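Local coordinates for LPXTG cell wall surface protein (Streptococcus gordonii, PDB 4IGB) that is a surface protein of a streptococcus, probably anchored to the peptidoglycan of the cell wall, and probably serves in adhesion, at residues Ile28-Leu33 and Leu144-Ala149; Phe150-Val155 and Ala281-Tyr286; Ser79-Gln84 and Gln123-Met128. All coordinates share one frame; numbering follows the deposited sequence.

Contact 1: residues Ile28-Leu33 and Leu144-Ala149; sequences IRKFNL and LWESNA. With SO4 (sulfate ion), chain J.
At one edge of the six-stranded antiparallel sheet of the N-terminal domain, the short outer strand 29-30 and the residues after it meet the loop that leads from strand 135-142 into strand 149-153, with K30 and N148 carrying most of the contact. CG of K30 lies anti to the backbone N (chi1 -173°), and the chain runs on extended to bring NZ to the loop. There NZ donates to S147 O at 2.7 Å, in the plane of that carbonyl, and forms a salt bridge to E146 OE1 at 2.8 Å. The two side chains cross at about a right angle, and the ammonium meets OE1 on its anti side, 17° out of the carboxylate plane. A sulfate, probably from the crystallisation liquor, takes a third, weak bond from NZ through O2 and also lies at Y286 OH, at a distance so short that its detail is doubtful.

In the sheet, strand 280-287 lies between strands 29-30 and 149-153, and the loop meets the residues after 29-30 where it enters strand 149-153. Beyond K30, N148 lays its CB against F31 O at 3.3 Å, while its OD1 receives a weak bond from L33 N. N148 CA makes a CA-H...O contact with L33 O at 3.2 Å. Two waters join the backbones: one lies between F31 O and N148 O, the other between L33 O and A149 O. L33 also packs on F94 and I97 of strand 84-100.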
loop_
_atom_site.group_PDB
_atom_site.type_symbol
_atom_site.label_atom_id
_atom_site.label_comp_id
_atom_site.label_asym_id
_atom_site.label_seq_id
_atom_site.Cartn_x
_atom_site.Cartn_y
_atom_site.Cartn_z
ATOM N N ILE B 28 -3.336 -3.390 -9.575
ATOM C CA ILE B 28 -3.552 -3.158 -8.151
ATOM C C ILE B 28 -4.555 -2.022 -7.956
ATOM O O ILE B 28 -4.868 -1.288 -8.893
ATOM C CB ILE B 28 -2.242 -2.895 -7.401
ATOM C CG1 ILE B 28 -1.526 -1.690 -7.995
ATOM C CG2 ILE B 28 -1.368 -4.140 -7.449
ATOM C CD1 ILE B 28 -0.197 -1.399 -7.368
ATOM N N ARG B 29 -5.098 -1.895 -6.752
ATOM C CA ARG B 29 -6.032 -0.811 -6.507
ATOM C C ARG B 29 -5.314 0.454 -6.096
ATOM O O ARG B 29 -4.552 0.454 -5.132
ATOM C CB ARG B 29 -7.018 -1.173 -5.414
ATOM C CG ARG B 29 -7.924 -0.011 -5.098
ATOM C CD ARG B 29 -9.085 -0.440 -4.251
ATOM N NE ARG B 29 -10.090 0.614 -4.226
ATOM C CZ ARG B 29 -11.333 0.439 -3.807
ATOM N NH1 ARG B 29 -11.725 -0.765 -3.389
ATOM N NH2 ARG B 29 -12.178 1.465 -3.820
ATOM N N LYS B 30 -5.579 1.538 -6.811
ATOM C CA LYS B 30 -5.030 2.831 -6.441
ATOM C C LYS B 30 -6.086 3.598 -5.657
ATOM O O LYS B 30 -7.194 3.825 -6.147
ATOM C CB LYS B 30 -4.619 3.619 -7.681
ATOM C CG LYS B 30 -3.873 4.922 -7.397
ATOM C CD LYS B 30 -3.406 5.570 -8.712
ATOM C CE LYS B 30 -2.260 6.549 -8.471
ATOM N NZ LYS B 30 -1.957 7.341 -9.696
ATOM N N PHE B 31 -5.752 3.997 -4.436
ATOM C CA PHE B 31 -6.736 4.681 -3.611
ATOM C C PHE B 31 -7.026 6.094 -4.121
ATOM O O PHE B 31 -6.220 6.695 -4.833
ATOM C CB PHE B 31 -6.266 4.731 -2.156
ATOM C CG PHE B 31 -6.324 3.402 -1.454
ATOM C CD1 PHE B 31 -7.522 2.715 -1.342
ATOM C CD2 PHE B 31 -5.179 2.844 -0.906
ATOM C CE1 PHE B 31 -7.580 1.488 -0.695
ATOM C CE2 PHE B 31 -5.227 1.642 -0.244
ATOM C CZ PHE B 31 -6.433 0.953 -0.141
ATOM N N ASN B 32 -8.172 6.626 -3.722
ATOM C CA ASN B 32 -8.547 7.992 -4.063
ATOM C C ASN B 32 -7.974 9.006 -3.082
ATOM O O ASN B 32 -8.443 9.132 -1.948
ATOM C CB ASN B 32 -10.072 8.119 -4.116
ATOM C CG ASN B 32 -10.679 7.259 -5.194
ATOM O OD1 ASN B 32 -10.191 7.251 -6.318
ATOM N ND2 ASN B 32 -11.738 6.513 -4.859
ATOM N N LEU B 33 -6.954 9.729 -3.522
ATOM C CA LEU B 33 -6.379 10.786 -2.710
ATOM C C LEU B 33 -6.377 12.030 -3.560
ATOM O O LEU B 33 -5.759 12.051 -4.628
ATOM C CB LEU B 33 -4.946 10.447 -2.290
ATOM C CG LEU B 33 -4.735 9.446 -1.161
ATOM C CD1 LEU B 33 -5.350 8.120 -1.516
ATOM C CD2 LEU B 33 -3.243 9.285 -0.907
ATOM N N LEU B 144 -2.330 16.812 -11.910
ATOM C CA LEU B 144 -1.632 17.284 -13.111
ATOM C C LEU B 144 -0.938 16.146 -13.859
ATOM O O LEU B 144 -0.875 16.163 -15.085
ATOM C CB LEU B 144 -0.556 18.324 -12.785
ATOM C CG LEU B 144 -0.858 19.674 -12.147
ATOM C CD1 LEU B 144 0.280 20.635 -12.483
ATOM C CD2 LEU B 144 -2.203 20.219 -12.605
ATOM N N TRP B 145 -0.395 15.185 -13.113
ATOM C CA TRP B 145 0.496 14.171 -13.667
ATOM C C TRP B 145 -0.157 12.794 -13.711
ATOM O O TRP B 145 -0.109 12.114 -14.734
ATOM C CB TRP B 145 1.792 14.126 -12.855
ATOM C CG TRP B 145 2.337 15.495 -12.610
ATOM C CD1 TRP B 145 2.545 16.099 -11.401
ATOM C CD2 TRP B 145 2.723 16.449 -13.604
ATOM N NE1 TRP B 145 3.047 17.369 -11.584
ATOM C CE2 TRP B 145 3.164 17.607 -12.930
ATOM C CE3 TRP B 145 2.740 16.435 -15.003
ATOM C CZ2 TRP B 145 3.622 18.740 -13.605
ATOM C CZ3 TRP B 145 3.192 17.570 -15.676
ATOM C CH2 TRP B 145 3.624 18.703 -14.974
ATOM N N GLU B 146 -0.747 12.389 -12.590
ATOM C CA GLU B 146 -1.512 11.152 -12.503
ATOM C C GLU B 146 -2.780 11.437 -11.723
ATOM O O GLU B 146 -2.857 12.426 -10.989
ATOM C CB GLU B 146 -0.770 10.079 -11.702
ATOM C CG GLU B 146 0.672 9.831 -12.047
ATOM C CD GLU B 146 1.308 8.818 -11.096
ATOM O OE1 GLU B 146 0.584 8.249 -10.242
ATOM O OE2 GLU B 146 2.531 8.596 -11.199
ATOM N N SER B 147 -3.752 10.544 -11.863
ATOM C CA SER B 147 -4.943 10.553 -11.032
ATOM C C SER B 147 -4.582 10.194 -9.587
ATOM O O SER B 147 -3.661 9.420 -9.337
ATOM C CB SER B 147 -5.960 9.537 -11.564
ATOM O OG SER B 147 -6.498 9.947 -12.810
ATOM N N ASN B 148 -5.306 10.772 -8.638
ATOM C CA ASN B 148 -5.251 10.289 -7.265
ATOM C C ASN B 148 -3.842 10.238 -6.684
ATOM O O ASN B 148 -3.448 9.256 -6.071
ATOM C CB ASN B 148 -5.893 8.903 -7.199
ATOM C CG ASN B 148 -7.389 8.965 -7.345
ATOM O OD1 ASN B 148 -8.050 9.741 -6.661
ATOM N ND2 ASN B 148 -7.935 8.173 -8.254
ATOM N N ALA B 149 -3.080 11.298 -6.873
ATOM C CA ALA B 149 -1.692 11.254 -6.480
ATOM C C ALA B 149 -1.271 12.504 -5.728
ATOM O O ALA B 149 -1.936 13.544 -5.787
ATOM C CB ALA B 149 -0.801 11.047 -7.714
HETATM S S SO4 J . -0.849 4.101 -11.747
HETATM O O1 SO4 J . 0.202 3.695 -12.677
HETATM O O2 SO4 J . -0.252 4.789 -10.615
HETATM O O3 SO4 J . -1.566 2.911 -11.295
HETATM O O4 SO4 J . -1.766 5.030 -12.410
HETATM O O HOH W 1 -3.442 7.001 -4.630
HETATM O O HOH W 2 -4.606 13.868 -6.375
#

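Contact 2: residues Phe150-Val155 and Ala281-Tyr286; sequences FEIGNV and AVFGLY. With SO4 (sulfate ion), chain J.
Residues 150-153 and 281-283 run antiparallel, their axes 4.7 Å apart at closest, with F150-F283 and I152-A281 as hydrogen-bonded pairs and E151-V282 as the non-hydrogen-bonded pair between them. F150 N donates to F283 O at 2.8 Å and F283 N returns a bond to F150 O at 2.7 Å; I152 and A281 exchange two more. F150, I152, A281 and F283 share one face. F150 CG sits between the backbone N and the carbonyl carbon (chi1 55°), and F283 CB stands over one face of its ring in a CH-pi contact, 4.0 Å from the centroid. F283 O also lies above a face of this ring, offset toward the rim. The two rings are slid apart with planes 30° from each other, so they scarcely overlap. L285 CG meets the F150 ring at its edge, 4.2 Å from CE2, while I152 CD1 reaches F283 CE2 at 4.0 Å, the two side chains crossing at about a right angle. Y273 of strand 268-274 touches I152, A281 and F283 on this apolar face. E151 and V282 point to the other face, where E151 OE2 is hydrogen-bonded to S280 OG and Y157 OH. Aromatic and aliphatic side chains of one sheet facing strands of a second, here 170-182 and 268-274, are typical of the core of a beta-sandwich.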
loop_
_atom_site.group_PDB
_atom_site.type_symbol
_atom_site.label_atom_id
_atom_site.label_comp_id
_atom_site.label_asym_id
_atom_site.label_seq_id
_atom_site.Cartn_x
_atom_site.Cartn_y
_atom_site.Cartn_z
ATOM N N PHE B 150 -0.165 12.385 -5.017
ATOM C CA PHE B 150 0.500 13.545 -4.449
ATOM C C PHE B 150 1.931 13.637 -4.966
ATOM O O PHE B 150 2.499 12.651 -5.458
ATOM C CB PHE B 150 0.447 13.532 -2.918
ATOM C CG PHE B 150 1.003 12.287 -2.284
ATOM C CD1 PHE B 150 2.360 12.172 -2.023
ATOM C CD2 PHE B 150 0.163 11.239 -1.923
ATOM C CE1 PHE B 150 2.881 11.035 -1.418
ATOM C CE2 PHE B 150 0.672 10.089 -1.328
ATOM C CZ PHE B 150 2.036 9.993 -1.060
ATOM N N GLU B 151 2.510 14.824 -4.853
ATOM C CA GLU B 151 3.840 15.084 -5.377
ATOM C C GLU B 151 4.762 15.591 -4.287
ATOM O O GLU B 151 4.401 16.500 -3.561
ATOM C CB GLU B 151 3.730 16.137 -6.477
ATOM C CG GLU B 151 5.043 16.611 -7.071
ATOM C CD GLU B 151 4.818 17.384 -8.362
ATOM O OE1 GLU B 151 3.660 17.388 -8.842
ATOM O OE2 GLU B 151 5.787 17.989 -8.889
ATOM N N ILE B 152 5.945 14.995 -4.170
ATOM C CA ILE B 152 6.956 15.472 -3.236
ATOM C C ILE B 152 8.168 15.919 -4.030
ATOM O O ILE B 152 8.596 15.224 -4.951
ATOM C CB ILE B 152 7.360 14.382 -2.239
ATOM C CG1 ILE B 152 6.127 13.856 -1.502
ATOM C CG2 ILE B 152 8.362 14.925 -1.247
ATOM C CD1 ILE B 152 6.384 12.626 -0.681
ATOM N N GLY B 153 8.717 17.083 -3.696
ATOM C CA GLY B 153 9.823 17.628 -4.469
ATOM C C GLY B 153 9.975 19.124 -4.263
ATOM O O GLY B 153 9.164 19.743 -3.570
ATOM N N ASN B 154 11.010 19.709 -4.868
ATOM C CA ASN B 154 11.331 21.123 -4.655
ATOM C C ASN B 154 11.197 21.955 -5.931
ATOM O O ASN B 154 11.809 23.013 -6.069
ATOM C CB ASN B 154 12.736 21.266 -4.096
ATOM C CG ASN B 154 13.803 20.804 -5.074
ATOM O OD1 ASN B 154 13.501 20.161 -6.080
ATOM N ND2 ASN B 154 15.054 21.132 -4.781
ATOM N N VAL B 155 10.409 21.462 -6.876
ATOM C CA VAL B 155 10.084 22.263 -8.039
ATOM C C VAL B 155 8.854 23.107 -7.731
ATOM O O VAL B 155 7.767 22.565 -7.532
ATOM C CB VAL B 155 9.779 21.383 -9.256
ATOM C CG1 VAL B 155 9.554 22.259 -10.463
ATOM C CG2 VAL B 155 10.924 20.404 -9.504
ATOM N N ALA B 281 8.718 13.896 -7.539
ATOM C CA ALA B 281 8.149 12.623 -7.942
ATOM C C ALA B 281 6.699 12.539 -7.490
ATOM O O ALA B 281 6.276 13.234 -6.561
ATOM C CB ALA B 281 8.958 11.458 -7.359
ATOM N N VAL B 282 5.948 11.667 -8.144
ATOM C CA VAL B 282 4.515 11.591 -7.937
ATOM C C VAL B 282 4.196 10.224 -7.362
ATOM O O VAL B 282 4.736 9.208 -7.816
ATOM C CB VAL B 282 3.752 11.808 -9.273
ATOM C CG1 VAL B 282 2.257 11.708 -9.064
ATOM C CG2 VAL B 282 4.106 13.154 -9.870
ATOM N N PHE B 283 3.317 10.198 -6.368
ATOM C CA PHE B 283 3.001 8.965 -5.668
ATOM C C PHE B 283 1.509 8.771 -5.491
ATOM O O PHE B 283 0.772 9.724 -5.229
ATOM C CB PHE B 283 3.619 8.972 -4.272
ATOM C CG PHE B 283 5.092 9.223 -4.262
ATOM C CD1 PHE B 283 5.986 8.168 -4.335
ATOM C CD2 PHE B 283 5.582 10.513 -4.165
ATOM C CE1 PHE B 283 7.357 8.397 -4.323
ATOM C CE2 PHE B 283 6.940 10.759 -4.146
ATOM C CZ PHE B 283 7.837 9.696 -4.224
ATOM N N GLY B 284 1.080 7.521 -5.589
ATOM C CA GLY B 284 -0.240 7.132 -5.127
ATOM C C GLY B 284 -0.093 6.139 -3.997
ATOM O O GLY B 284 1.019 5.761 -3.648
ATOM N N LEU B 285 -1.201 5.709 -3.408
ATOM C CA LEU B 285 -1.137 4.626 -2.445
ATOM C C LEU B 285 -2.019 3.502 -2.947
ATOM O O LEU B 285 -3.077 3.744 -3.512
ATOM C CB LEU B 285 -1.573 5.074 -1.051
ATOM C CG LEU B 285 -0.815 6.245 -0.426
ATOM C CD1 LEU B 285 -1.457 6.589 0.918
ATOM C CD2 LEU B 285 0.646 5.893 -0.237
ATOM N N TYR B 286 -1.579 2.266 -2.744
ATOM C CA TYR B 286 -2.256 1.139 -3.364
ATOM C C TYR B 286 -2.453 -0.017 -2.387
ATOM O O TYR B 286 -1.847 -0.058 -1.308
ATOM C CB TYR B 286 -1.434 0.612 -4.533
ATOM C CG TYR B 286 -0.959 1.636 -5.541
ATOM C CD1 TYR B 286 -1.589 1.768 -6.777
ATOM C CD2 TYR B 286 0.144 2.444 -5.280
ATOM C CE1 TYR B 286 -1.150 2.697 -7.713
ATOM C CE2 TYR B 286 0.597 3.373 -6.223
ATOM C CZ TYR B 286 -0.062 3.494 -7.429
ATOM O OH TYR B 286 0.387 4.411 -8.356
HETATM S S SO4 J . -0.849 4.101 -11.747
HETATM O O1 SO4 J . 0.202 3.695 -12.677
HETATM O O2 SO4 J . -0.252 4.789 -10.615
HETATM O O3 SO4 J . -1.566 2.911 -11.295
HETATM O O4 SO4 J . -1.766 5.030 -12.410
#

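Contact 3: residues Ser79-Gln84 and Gln123-Met128; sequences SKKQDQ and QAESEM
K81 and M128 slide past each other in opposite directions where the loop 79-84 meets helix 122-129. The lysine reaches from the loop toward the helix, the methionine from the helix toward the loop, so that K81 NZ ends 4.0 Å from M128 CB and K81 CE lies similarly close to it. The lysine chain is extended as far as CE and then turns at its last torsion (chi4 50°), which places NZ beside the root of the methionine; there NZ makes a weak hydrogen bond to K78 O.

M128 is folded at both chi2 and chi3 (-68° and -82°), and its methyl CE comes to rest 3.3 Å from K80 O. Q84 reaches toward this methyl tip to tip. Buried beneath the loop, M128 also packs on Y118 of strand 103-118 and on F170 of strand 170-182, which ties the helix to the large eight-stranded sheet. Within the loop K81 is the centre of an inverse gamma turn, with a weak bond from Q82 N to K80 O.

E125, one helical turn before M128, crosses the lysine obliquely. Its chain bends at chi2, and OE1 approaches the aliphatic part of K81, 3.3 Å from CD, rather than NZ, which is 5.0 Å from OE1. The opposite charges are therefore near but not in contact. Between the two segments the contact thus rests on the methyl and CB of buried M128, the backbone carbonyl of K80 and the outer part of K81, with E125 probably adding a modest electrostatic attraction at the surface.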
loop_
_atom_site.group_PDB
_atom_site.type_symbol
_atom_site.label_atom_id
_atom_site.label_comp_id
_atom_site.label_asym_id
_atom_site.label_seq_id
_atom_site.Cartn_x
_atom_site.Cartn_y
_atom_site.Cartn_z
ATOM N N SER B 79 18.311 34.547 6.265
ATOM C CA SER B 79 19.591 35.028 6.769
ATOM C C SER B 79 20.533 33.880 7.061
ATOM O O SER B 79 21.704 34.096 7.368
ATOM C CB SER B 79 19.404 35.856 8.041
ATOM O OG SER B 79 19.213 35.018 9.173
ATOM N N LYS B 80 20.019 32.655 6.985
ATOM C CA LYS B 80 20.818 31.488 7.341
ATOM C C LYS B 80 21.127 30.620 6.136
ATOM O O LYS B 80 20.349 29.730 5.756
ATOM C CB LYS B 80 20.135 30.672 8.435
ATOM C CG LYS B 80 20.129 31.345 9.787
ATOM C CD LYS B 80 19.395 30.502 10.808
ATOM C CE LYS B 80 19.390 31.182 12.177
ATOM N NZ LYS B 80 18.747 30.322 13.208
ATOM N N LYS B 81 22.279 30.882 5.531
ATOM C CA LYS B 81 22.672 30.150 4.342
ATOM C C LYS B 81 23.283 28.822 4.761
ATOM O O LYS B 81 24.495 28.620 4.722
ATOM C CB LYS B 81 23.596 31.000 3.465
ATOM C CG LYS B 81 22.862 32.206 2.867
ATOM C CD LYS B 81 23.792 33.365 2.554
ATOM C CE LYS B 81 22.992 34.583 2.111
ATOM N NZ LYS B 81 21.875 34.888 3.062
ATOM N N GLN B 82 22.408 27.917 5.179
ATOM C CA GLN B 82 22.827 26.628 5.681
ATOM C C GLN B 82 21.620 25.708 5.749
ATOM O O GLN B 82 20.492 26.129 5.489
ATOM C CB GLN B 82 23.446 26.781 7.069
ATOM C CG GLN B 82 22.495 27.342 8.109
ATOM C CD GLN B 82 23.213 27.756 9.376
ATOM O OE1 GLN B 82 24.403 28.074 9.349
ATOM N NE2 GLN B 82 22.495 27.751 10.494
ATOM N N ASP B 83 21.861 24.450 6.087
ATOM C CA ASP B 83 20.776 23.487 6.164
ATOM C C ASP B 83 19.736 23.954 7.163
ATOM O O ASP B 83 20.064 24.553 8.184
ATOM C CB ASP B 83 21.309 22.110 6.548
ATOM C CG ASP B 83 22.205 21.524 5.478
ATOM O OD1 ASP B 83 22.333 22.152 4.404
ATOM O OD2 ASP B 83 22.775 20.434 5.701
ATOM N N GLN B 84 18.472 23.711 6.850
ATOM C CA GLN B 84 17.399 24.046 7.773
ATOM C C GLN B 84 16.439 22.870 7.926
ATOM O O GLN B 84 15.975 22.307 6.941
ATOM C CB GLN B 84 16.682 25.328 7.341
ATOM C CG GLN B 84 17.616 26.531 7.313
ATOM C CD GLN B 84 16.948 27.811 6.860
ATOM O OE1 GLN B 84 17.583 28.659 6.231
ATOM N NE2 GLN B 84 15.678 27.971 7.191
ATOM N N GLN B 123 23.310 30.674 -7.451
ATOM C CA GLN B 123 21.853 30.627 -7.526
ATOM C C GLN B 123 21.234 30.615 -6.122
ATOM O O GLN B 123 20.383 31.446 -5.794
ATOM C CB GLN B 123 21.397 29.411 -8.332
ATOM C CG GLN B 123 19.888 29.206 -8.362
ATOM C CD GLN B 123 19.142 30.373 -8.985
ATOM O OE1 GLN B 123 19.699 31.126 -9.780
ATOM N NE2 GLN B 123 17.877 30.535 -8.615
ATOM N N ALA B 124 21.691 29.689 -5.284
ATOM C CA ALA B 124 21.173 29.569 -3.918
ATOM C C ALA B 124 21.315 30.882 -3.157
ATOM O O ALA B 124 20.381 31.338 -2.509
ATOM C CB ALA B 124 21.879 28.424 -3.162
ATOM N N GLU B 125 22.493 31.487 -3.244
ATOM C CA GLU B 125 22.757 32.758 -2.575
ATOM C C GLU B 125 21.807 33.837 -3.078
ATOM O O GLU B 125 21.247 34.615 -2.308
ATOM C CB GLU B 125 24.199 33.184 -2.839
ATOM C CG GLU B 125 24.529 34.597 -2.380
ATOM C CD GLU B 125 25.363 34.618 -1.114
ATOM O OE1 GLU B 125 25.335 33.608 -0.376
ATOM O OE2 GLU B 125 26.051 35.635 -0.862
ATOM N N SER B 126 21.646 33.873 -4.393
ATOM C CA SER B 126 20.815 34.864 -5.046
ATOM C C SER B 126 19.381 34.795 -4.512
ATOM O O SER B 126 18.810 35.814 -4.123
ATOM C CB SER B 126 20.852 34.628 -6.555
ATOM O OG SER B 126 20.068 35.573 -7.248
ATOM N N GLU B 127 18.807 33.591 -4.488
ATOM C CA GLU B 127 17.453 33.390 -3.966
ATOM C C GLU B 127 17.346 33.828 -2.506
ATOM O O GLU B 127 16.412 34.523 -2.122
ATOM C CB GLU B 127 17.034 31.921 -4.100
ATOM C CG GLU B 127 16.960 31.426 -5.525
ATOM C CD GLU B 127 15.805 32.047 -6.307
ATOM O OE1 GLU B 127 15.973 33.161 -6.838
ATOM O OE2 GLU B 127 14.725 31.427 -6.388
ATOM N N MET B 128 18.313 33.427 -1.692
ATOM C CA MET B 128 18.294 33.783 -0.276
ATOM C C MET B 128 18.302 35.289 -0.073
ATOM O O MET B 128 17.613 35.812 0.808
ATOM C CB MET B 128 19.472 33.139 0.459
ATOM C CG MET B 128 19.340 31.627 0.586
ATOM S SD MET B 128 17.992 31.123 1.670
ATOM C CE MET B 128 18.781 31.280 3.271
#

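All three contacts lie in the N-terminal domain. Contacts 1 and 2 have centres about 10 Å apart and belong to one six-stranded sheet, in which strand 280-287 lies between 29-30 and 149-153; F31 N and L285 O, 2.8 Å apart, probably form a hydrogen bond that joins them, and both touch the same sulfate. Contact 3 is remote, its centre about 35 Å from that of contact 1 and about 25 Å from that of contact 2, at the helix 122-129. Along the chain it is nested within the loop that contact 1 closes, and contact 2 opens only afterwards. Distant parts of the sequence are thus gathered in a single domain, with contact 2 buried and contact 3 at the surface.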